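Glutamine cyclotransferase (Xanthomonas campestris, PDB 3MBR) probably catalyses the cyclisation of N-terminal glutamine residues to pyroglutamate, as a calcium-containing glutaminyl cyclase with a beta-propeller fold. Local coordinates at residues K13-D18 with H215-V220; D114-M119 with Q135-I140; A173-D176 with K181-A184. The protein carries 1 engineered substitution. All coordinates share one frame; numbering follows the deposited sequence.

Contact 1: residues K13-D18 with H215-V220; sequences KRYPHD and HDRLFV
With chi1 at -61° in Tyr-15 and -60° in Phe-219, both rings have CG set beside the backbone N and anti to the carbonyl carbon, and the two lean into one offset edge-to-face pair. Phe-219 supplies the edge and Tyr-15 the face. The ring planes stand at 78° with centroids 5.9 Å apart, and the approach is made corner-wise, Tyr-15 CE1 lying 4.0 Å from Phe-219 CE1. The aliphatic part of Lys-13 packs on the opposite face of the tyrosine ring, with CG 3.7 Å above its plane and offset toward the rim, so Lys-13 lies on one side of the phenol and Phe-219 on the other.

Arg-217 joins the group from the side. Its chain bends at chi3, which puts one face of the guanidinium against the edge of the Phe-219 ring, Phe-219 CZ lying 3.6 Å above its centre. Tyr-15 OH and Arg-217 NH1 come only to 3.9 Å, with the two planes nearly perpendicular, and their polar ends are committed to other partners. The phenol oxygen is hydrogen-bonded to Glu-230, and Arg-217 NE forms a salt bridge with Asp-212, the residue faced by the G1 beta bulge at Asp-216 and Arg-217.

Strand 227-233 runs between the two backbones, so these side chains meet across an intervening strand. This is the arrangement of a propeller's closing blade, where the N-terminal strand 9-16 is one edge of the four-stranded blade and the other three strands come from the C-terminal end of the chain, the "Velcro" closure of the ring.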
loop_
_atom_site.group_PDB
_atom_site.type_symbol
_atom_site.label_atom_id
_atom_site.label_comp_id
_atom_site.label_asym_id
_atom_site.label_seq_id
_atom_site.Cartn_x
_atom_site.Cartn_y
_atom_site.Cartn_z
ATOM N N LYS A 13 16.520 -9.772 2.106
ATOM C CA LYS A 13 17.016 -9.186 3.311
ATOM C C LYS A 13 15.889 -8.872 4.268
ATOM O O LYS A 13 14.826 -8.493 3.806
ATOM C CB LYS A 13 17.854 -7.906 2.972
ATOM C CG LYS A 13 18.608 -7.384 4.119
ATOM C CD LYS A 13 19.653 -6.365 3.541
ATOM C CE LYS A 13 20.387 -5.611 4.647
ATOM N NZ LYS A 13 21.524 -4.711 4.096
ATOM N N ARG A 14 16.172 -9.022 5.566
ATOM C CA ARG A 14 15.202 -8.638 6.627
ATOM C C ARG A 14 15.732 -7.383 7.186
ATOM O O ARG A 14 16.954 -7.283 7.474
ATOM C CB ARG A 14 15.076 -9.723 7.717
ATOM C CG ARG A 14 14.630 -11.014 7.054
ATOM C CD ARG A 14 14.711 -12.277 7.989
ATOM N NE ARG A 14 14.411 -13.475 7.154
ATOM C CZ ARG A 14 13.333 -14.262 7.250
ATOM N NH1 ARG A 14 12.430 -14.107 8.246
ATOM N NH2 ARG A 14 13.184 -15.252 6.361
ATOM N N TYR A 15 14.850 -6.450 7.457
ATOM C CA TYR A 15 15.195 -5.152 8.082
ATOM C C TYR A 15 14.326 -5.001 9.330
ATOM O O TYR A 15 13.234 -5.506 9.371
ATOM C CB TYR A 15 14.845 -4.018 7.102
ATOM C CG TYR A 15 15.570 -4.062 5.790
ATOM C CD1 TYR A 15 15.094 -4.813 4.732
ATOM C CD2 TYR A 15 16.760 -3.308 5.644
ATOM C CE1 TYR A 15 15.769 -4.843 3.526
ATOM C CE2 TYR A 15 17.458 -3.333 4.395
ATOM C CZ TYR A 15 16.913 -4.088 3.336
ATOM O OH TYR A 15 17.558 -4.013 2.092
ATOM N N PRO A 16 14.789 -4.296 10.330
ATOM C CA PRO A 16 13.945 -4.058 11.523
ATOM C C PRO A 16 12.709 -3.225 11.180
ATOM O O PRO A 16 12.816 -2.265 10.411
ATOM C CB PRO A 16 14.854 -3.286 12.478
ATOM C CG PRO A 16 16.100 -2.958 11.720
ATOM C CD PRO A 16 16.090 -3.590 10.371
ATOM N N HIS A 17 11.579 -3.543 11.828
ATOM C CA HIS A 17 10.427 -2.687 11.720
ATOM C C HIS A 17 9.882 -2.437 13.104
ATOM O O HIS A 17 9.899 -3.351 13.976
ATOM C CB HIS A 17 9.350 -3.418 10.880
ATOM C CG HIS A 17 8.060 -2.647 10.656
ATOM N ND1 HIS A 17 6.848 -3.094 11.170
ATOM C CD2 HIS A 17 7.766 -1.568 9.881
ATOM C CE1 HIS A 17 5.866 -2.270 10.774
ATOM N NE2 HIS A 17 6.402 -1.320 9.996
ATOM N N ASP A 18 9.395 -1.232 13.336
ATOM C CA ASP A 18 8.885 -0.831 14.673
ATOM C C ASP A 18 7.552 -1.512 14.923
ATOM O O ASP A 18 6.606 -1.322 14.174
ATOM C CB ASP A 18 8.757 0.682 14.547
ATOM C CG ASP A 18 8.260 1.384 15.814
ATOM O OD1 ASP A 18 7.889 0.751 16.828
ATOM O OD2 ASP A 18 8.349 2.653 15.802
ATOM N N HIS A 215 16.411 0.925 -7.916
ATOM C CA HIS A 215 17.251 -0.236 -7.680
ATOM C C HIS A 215 16.511 -1.553 -7.798
ATOM O O HIS A 215 17.120 -2.579 -7.561
ATOM C CB HIS A 215 17.926 -0.167 -6.302
ATOM C CG HIS A 215 18.646 1.111 -6.058
ATOM N ND1 HIS A 215 18.108 2.145 -5.304
ATOM C CD2 HIS A 215 19.877 1.548 -6.474
ATOM C CE1 HIS A 215 18.974 3.148 -5.269
ATOM N NE2 HIS A 215 20.046 2.823 -5.978
ATOM N N ASP A 216 15.218 -1.498 -8.199
ATOM C CA ASP A 216 14.344 -2.657 -8.375
ATOM C C ASP A 216 14.272 -3.458 -7.096
ATOM O O ASP A 216 14.530 -4.661 -7.123
ATOM C CB ASP A 216 14.864 -3.516 -9.570
ATOM C CG ASP A 216 13.907 -4.684 -9.948
ATOM O OD1 ASP A 216 12.700 -4.701 -9.577
ATOM O OD2 ASP A 216 14.426 -5.584 -10.644
ATOM N N ARG A 217 13.900 -2.804 -6.003
ATOM C CA ARG A 217 13.732 -3.519 -4.720
ATOM C C ARG A 217 12.274 -3.441 -4.303
ATOM O O ARG A 217 11.722 -2.312 -4.207
ATOM C CB ARG A 217 14.620 -2.890 -3.627
ATOM C CG ARG A 217 16.121 -2.868 -3.998
ATOM C CD ARG A 217 16.973 -2.438 -2.834
ATOM N NE ARG A 217 16.717 -1.056 -2.479
ATOM C CZ ARG A 217 17.184 -0.469 -1.373
ATOM N NH1 ARG A 217 18.009 -1.161 -0.531
ATOM N NH2 ARG A 217 16.905 0.791 -1.144
ATOM N N LEU A 218 11.718 -4.567 -3.897
ATOM C CA LEU A 218 10.334 -4.659 -3.460
ATOM C C LEU A 218 10.329 -4.932 -1.966
ATOM O O LEU A 218 10.966 -5.914 -1.528
ATOM C CB LEU A 218 9.647 -5.776 -4.242
ATOM C CG LEU A 218 8.149 -5.898 -3.925
ATOM C CD1 LEU A 218 7.404 -4.650 -4.244
ATOM C CD2 LEU A 218 7.579 -7.103 -4.738
ATOM N N PHE A 219 9.627 -4.113 -1.152
ATOM C CA PHE A 219 9.596 -4.302 0.288
ATOM C C PHE A 219 8.154 -4.570 0.753
ATOM O O PHE A 219 7.204 -3.955 0.253
ATOM C CB PHE A 219 10.034 -2.984 0.958
ATOM C CG PHE A 219 11.441 -2.558 0.571
ATOM C CD1 PHE A 219 12.572 -3.245 1.032
ATOM C CD2 PHE A 219 11.608 -1.467 -0.262
ATOM C CE1 PHE A 219 13.847 -2.795 0.682
ATOM C CE2 PHE A 219 12.859 -1.055 -0.611
ATOM C CZ PHE A 219 13.972 -1.717 -0.153
ATOM N N VAL A 220 8.018 -5.427 1.767
ATOM C CA VAL A 220 6.723 -5.669 2.351
ATOM C C VAL A 220 6.788 -5.636 3.888
ATOM O O VAL A 220 7.793 -6.115 4.480
ATOM C CB VAL A 220 6.081 -7.019 1.889
ATOM C CG1 VAL A 220 5.898 -7.043 0.401
ATOM C CG2 VAL A 220 6.897 -8.204 2.259
#

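Contact 2: residues D114-M119 with Q135-I140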
loop_
_atom_site.group_PDB
_atom_site.type_symbol
_atom_site.label_atom_id
_atom_site.label_comp_id
_atom_site.label_asym_id
_atom_site.label_seq_id
_atom_site.Cartn_x
_atom_site.Cartn_y
_atom_site.Cartn_z
ATOM N N ASP A 114 3.229 6.838 -13.734
ATOM C CA ASP A 114 3.803 8.193 -13.985
ATOM C C ASP A 114 2.802 9.278 -14.344
ATOM O O ASP A 114 3.206 10.426 -14.604
ATOM C CB ASP A 114 4.960 8.182 -14.993
ATOM C CG ASP A 114 4.614 7.491 -16.233
ATOM O OD1 ASP A 114 5.557 7.274 -17.074
ATOM O OD2 ASP A 114 3.402 7.184 -16.407
ATOM N N SER A 115 1.514 8.968 -14.365
ATOM C CA SER A 115 0.532 9.951 -14.786
ATOM C C SER A 115 -0.658 10.020 -13.853
ATOM O O SER A 115 -1.286 11.077 -13.753
ATOM C CB SER A 115 -0.027 9.564 -16.165
ATOM O OG SER A 115 1.035 9.590 -17.110
ATOM N N HIS A 116 -0.983 8.915 -13.160
ATOM C CA HIS A 116 -2.258 8.841 -12.425
ATOM C C HIS A 116 -2.064 8.192 -11.083
ATOM O O HIS A 116 -1.108 7.431 -10.877
ATOM C CB HIS A 116 -3.314 7.992 -13.120
ATOM C CG HIS A 116 -3.776 8.623 -14.379
ATOM N ND1 HIS A 116 -3.126 8.383 -15.564
ATOM C CD2 HIS A 116 -4.692 9.592 -14.606
ATOM C CE1 HIS A 116 -3.708 9.111 -16.522
ATOM N NE2 HIS A 116 -4.649 9.866 -15.964
ATOM N N LEU A 117 -3.014 8.468 -10.193
ATOM C CA LEU A 117 -3.059 7.705 -8.946
ATOM C C LEU A 117 -4.062 6.598 -9.118
ATOM O O LEU A 117 -4.967 6.696 -9.965
ATOM C CB LEU A 117 -3.581 8.609 -7.778
ATOM C CG LEU A 117 -2.907 9.950 -7.634
ATOM C CD1 LEU A 117 -3.518 10.607 -6.411
ATOM C CD2 LEU A 117 -1.394 9.886 -7.554
ATOM N N TYR A 118 -3.897 5.532 -8.346
ATOM C CA TYR A 118 -4.804 4.359 -8.312
ATOM C C TYR A 118 -5.244 4.169 -6.887
ATOM O O TYR A 118 -4.439 4.153 -5.992
ATOM C CB TYR A 118 -4.065 3.105 -8.861
ATOM C CG TYR A 118 -3.655 3.290 -10.286
ATOM C CD1 TYR A 118 -2.436 3.891 -10.602
ATOM C CD2 TYR A 118 -4.476 2.864 -11.295
ATOM C CE1 TYR A 118 -2.068 4.137 -11.963
ATOM C CE2 TYR A 118 -4.122 3.033 -12.615
ATOM C CZ TYR A 118 -2.910 3.674 -12.959
ATOM O OH TYR A 118 -2.541 3.831 -14.314
ATOM N N MET A 119 -6.553 4.135 -6.688
ATOM C CA MET A 119 -7.122 4.059 -5.333
ATOM C C MET A 119 -7.998 2.784 -5.181
ATOM O O MET A 119 -8.895 2.487 -5.968
ATOM C CB MET A 119 -8.066 5.289 -5.162
ATOM C CG MET A 119 -8.767 5.295 -3.891
ATOM S SD MET A 119 -9.749 6.799 -3.615
ATOM C CE MET A 119 -10.921 6.330 -2.290
ATOM N N GLN A 135 -9.645 14.291 -9.110
ATOM C CA GLN A 135 -10.888 13.836 -9.728
ATOM C C GLN A 135 -10.722 12.459 -10.340
ATOM O O GLN A 135 -9.642 12.143 -10.861
ATOM C CB GLN A 135 -11.267 14.816 -10.871
ATOM C CG GLN A 135 -11.598 16.164 -10.306
ATOM C CD GLN A 135 -11.842 17.143 -11.502
ATOM O OE1 GLN A 135 -12.193 16.696 -12.616
ATOM N NE2 GLN A 135 -11.654 18.427 -11.280
ATOM N N GLN A 136 -11.764 11.622 -10.257
ATOM C CA GLN A 136 -11.696 10.343 -10.901
ATOM C C GLN A 136 -11.794 10.430 -12.423
ATOM O O GLN A 136 -12.737 11.041 -12.973
ATOM C CB GLN A 136 -12.764 9.408 -10.339
ATOM C CG GLN A 136 -12.737 8.008 -11.025
ATOM C CD GLN A 136 -13.547 6.984 -10.256
ATOM O OE1 GLN A 136 -14.062 7.268 -9.161
ATOM N NE2 GLN A 136 -13.661 5.784 -10.817
ATOM N N VAL A 137 -10.866 9.820 -13.141
ATOM C CA VAL A 137 -10.840 9.845 -14.616
ATOM C C VAL A 137 -10.945 8.467 -15.271
ATOM O O VAL A 137 -11.087 8.348 -16.485
ATOM C CB VAL A 137 -9.594 10.626 -15.153
ATOM C CG1 VAL A 137 -9.645 12.088 -14.648
ATOM C CG2 VAL A 137 -8.301 9.994 -14.713
ATOM N N GLY A 138 -10.999 7.422 -14.472
ATOM C CA GLY A 138 -11.100 6.084 -15.042
ATOM C C GLY A 138 -11.211 5.058 -13.939
ATOM O O GLY A 138 -11.353 5.413 -12.784
ATOM N N SER A 139 -11.310 3.790 -14.346
ATOM C CA SER A 139 -11.266 2.702 -13.365
ATOM C C SER A 139 -10.756 1.410 -13.951
ATOM O O SER A 139 -10.613 1.266 -15.164
ATOM C CB SER A 139 -12.643 2.507 -12.751
ATOM O OG SER A 139 -13.595 2.233 -13.746
ATOM N N ILE A 140 -10.472 0.476 -13.062
ATOM C CA ILE A 140 -10.045 -0.862 -13.437
ATOM C C ILE A 140 -10.879 -1.799 -12.582
ATOM O O ILE A 140 -10.817 -1.749 -11.314
ATOM C CB ILE A 140 -8.542 -1.132 -13.107
ATOM C CG1 ILE A 140 -7.608 -0.255 -13.982
ATOM C CG2 ILE A 140 -8.192 -2.635 -13.326
ATOM C CD1 ILE A 140 -6.199 -0.083 -13.394
#
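One four-stranded antiparallel propeller blade, extended by the short strand 147-148, contains both segments, and its strand 125-129 separates them. His-116 and Tyr-118 therefore meet Val-137 and Ile-140 by side chains reaching over Lys-128, while the backbones stay apart, with the CA atoms of Tyr-118 and Ser-139 separated by 8.4 Å.

At the exposed end a single methyl makes the contact: Val-137 CG2 lies 3.6 Å from His-116 CD2 and 3.9 Å from His-116 NE2, oblique to the imidazole. With chi1 of Val-137 at -60°, CG1 takes the place beside the N and CG2 is the branch left pointing at the imidazole. Further in, Ile-140 extends its CG1 branch until CD1 meets the Tyr-118 ring obliquely, 3.8 Å from CE2 and 4.0 Å from CD2. The phenol is fixed by other groups as well, a hydrogen bond from its OH to Asp-113 and a ring stack with Trp-157.

The strand is irregular from Val-137 on: this residue and Gly-138 both face Lys-128, a classic beta bulge. The extended side chain of Gln-136 runs beside it, NE2 donating to Gly-138 O at 3.1 Å from above the carbonyl plane.

Across the segments the contact is thus van der Waals in character, a methyl against an aromatic ring at both points; the directional bond of the tyrosine is the one its OH makes with Asp-113, outside the pair.

Contact 3: residues A173-D176 with K181-A184; sequences ARID and KVVA
Strands 171-175 and 182-187 form the outer beta hairpin of their blade, and its turn-proximal half is held by three backbone hydrogen bonds. Arg-174 N donates to Ala-184 O (2.9 Å) in a nearly straight bond (174°), Arg-174 O accepts from Val-183 N (2.8 Å) in a more bent one (156°), and Asp-176 N reaches Lys-181 O at 2.9 Å. Arg-174 thus faces two residues at once: Val-183 and Ala-184 form a classic beta bulge, which shifts the register by one before the non-hydrogen-bonded pair Ile-175 and Val-182. The carbonyl oxygen of Arg-174 also receives a CA-H contact from Val-182, at 3.5 Å.

At the bulge, Val-183 CG2 reaches the arginine: it lies over one face of the guanidinium, 3.7 Å from NH1 and toward the rim, and Ala-184 CB packs 3.7 Å from NH2. A bend at chi3 (42°) folds the arginine back over these methyls, and the group is fixed further by a salt bridge from NH1 to Glu-161 and a hydrogen bond from NH2 to Gln-7.

On the face bearing Ile-175 and Val-182, packing is apolar: Val-182 CG2 rests against both Ala-173 CB (3.9 Å) and Ile-175 CG1 (4.1 Å), near Val-142 of the preceding blade.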
loop_
_atom_site.group_PDB
_atom_site.type_symbol
_atom_site.label_atom_id
_atom_site.label_comp_id
_atom_site.label_asym_id
_atom_site.label_seq_id
_atom_site.Cartn_x
_atom_site.Cartn_y
_atom_site.Cartn_z
ATOM N N ALA A 173 -1.844 -9.982 -5.361
ATOM C CA ALA A 173 -2.219 -10.168 -6.748
ATOM C C ALA A 173 -1.355 -9.275 -7.625
ATOM O O ALA A 173 -1.241 -8.069 -7.334
ATOM C CB ALA A 173 -3.661 -9.741 -6.895
ATOM N N ARG A 174 -0.739 -9.804 -8.706
ATOM C CA ARG A 174 -0.114 -8.942 -9.743
ATOM C C ARG A 174 -1.184 -8.777 -10.798
ATOM O O ARG A 174 -1.645 -9.794 -11.374
ATOM C CB ARG A 174 1.086 -9.648 -10.356
ATOM C CG ARG A 174 2.188 -9.630 -9.554
ATOM C CD ARG A 174 3.382 -10.416 -10.209
ATOM N NE ARG A 174 3.521 -10.146 -11.627
ATOM C CZ ARG A 174 3.721 -10.979 -12.686
ATOM N NH1 ARG A 174 3.728 -10.435 -13.894
ATOM N NH2 ARG A 174 3.975 -12.313 -12.659
ATOM N N ILE A 175 -1.584 -7.541 -11.029
ATOM C CA ILE A 175 -2.700 -7.168 -11.929
ATOM C C ILE A 175 -2.222 -6.481 -13.197
ATOM O O ILE A 175 -1.458 -5.522 -13.129
ATOM C CB ILE A 175 -3.718 -6.248 -11.184
ATOM C CG1 ILE A 175 -4.280 -6.996 -9.938
ATOM C CG2 ILE A 175 -4.914 -5.741 -12.063
ATOM C CD1 ILE A 175 -4.754 -6.036 -8.866
ATOM N N ASP A 176 -2.730 -6.959 -14.330
ATOM C CA ASP A 176 -2.485 -6.295 -15.632
ATOM C C ASP A 176 -3.419 -5.096 -15.659
ATOM O O ASP A 176 -4.626 -5.235 -15.652
ATOM C CB ASP A 176 -2.835 -7.277 -16.774
ATOM C CG ASP A 176 -2.721 -6.665 -18.132
ATOM O OD1 ASP A 176 -2.614 -5.443 -18.225
ATOM O OD2 ASP A 176 -2.804 -7.419 -19.121
ATOM N N LYS A 181 -7.054 -8.053 -15.157
ATOM C CA LYS A 181 -6.988 -9.482 -14.805
ATOM C C LYS A 181 -5.736 -9.718 -13.950
ATOM O O LYS A 181 -4.657 -9.163 -14.202
ATOM C CB LYS A 181 -7.012 -10.408 -16.048
ATOM C CG LYS A 181 -8.289 -10.298 -16.889
ATOM C CD LYS A 181 -8.111 -10.943 -18.269
ATOM C CE LYS A 181 -7.919 -12.462 -18.197
ATOM N NZ LYS A 181 -8.215 -13.097 -19.529
ATOM N N VAL A 182 -5.917 -10.563 -12.944
ATOM C CA VAL A 182 -4.826 -11.007 -12.095
ATOM C C VAL A 182 -4.030 -11.936 -12.966
ATOM O O VAL A 182 -4.609 -12.889 -13.505
ATOM C CB VAL A 182 -5.297 -11.703 -10.789
ATOM C CG1 VAL A 182 -4.085 -12.270 -10.014
ATOM C CG2 VAL A 182 -6.057 -10.674 -9.879
ATOM N N VAL A 183 -2.743 -11.658 -13.102
ATOM C CA VAL A 183 -1.820 -12.534 -13.829
ATOM C C VAL A 183 -1.036 -13.528 -12.975
ATOM O O VAL A 183 -0.561 -14.549 -13.470
ATOM C CB VAL A 183 -0.931 -11.784 -14.815
ATOM C CG1 VAL A 183 -1.860 -10.984 -15.780
ATOM C CG2 VAL A 183 0.030 -10.889 -14.096
ATOM N N ALA A 184 -0.927 -13.269 -11.677
ATOM C CA ALA A 184 -0.256 -14.216 -10.794
ATOM C C ALA A 184 -0.602 -13.867 -9.385
ATOM O O ALA A 184 -0.839 -12.686 -9.058
ATOM C CB ALA A 184 1.250 -14.155 -10.871
#

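In the fold
From the N terminus, segment 13-18 comes first, but its partner 215-220 follows only after 196 residues, so contact 1 closes nearly the whole chain into a ring. The other two contacts nest inside that loop, in series. Contact 2 closes 15 residues within the blade of strands 109-112 to 147-148, and contact 3 then closes a four-residue turn in the next blade, 152-187. Contacts 1 and 2 lie on opposite sides of the chain's centre, their own centres about 27 Å apart. Contacts 2 and 3 approach to about 5 Å between nearest atoms without touching. Contact 1 unites the two chain ends in one blade; the others are internal to theirs.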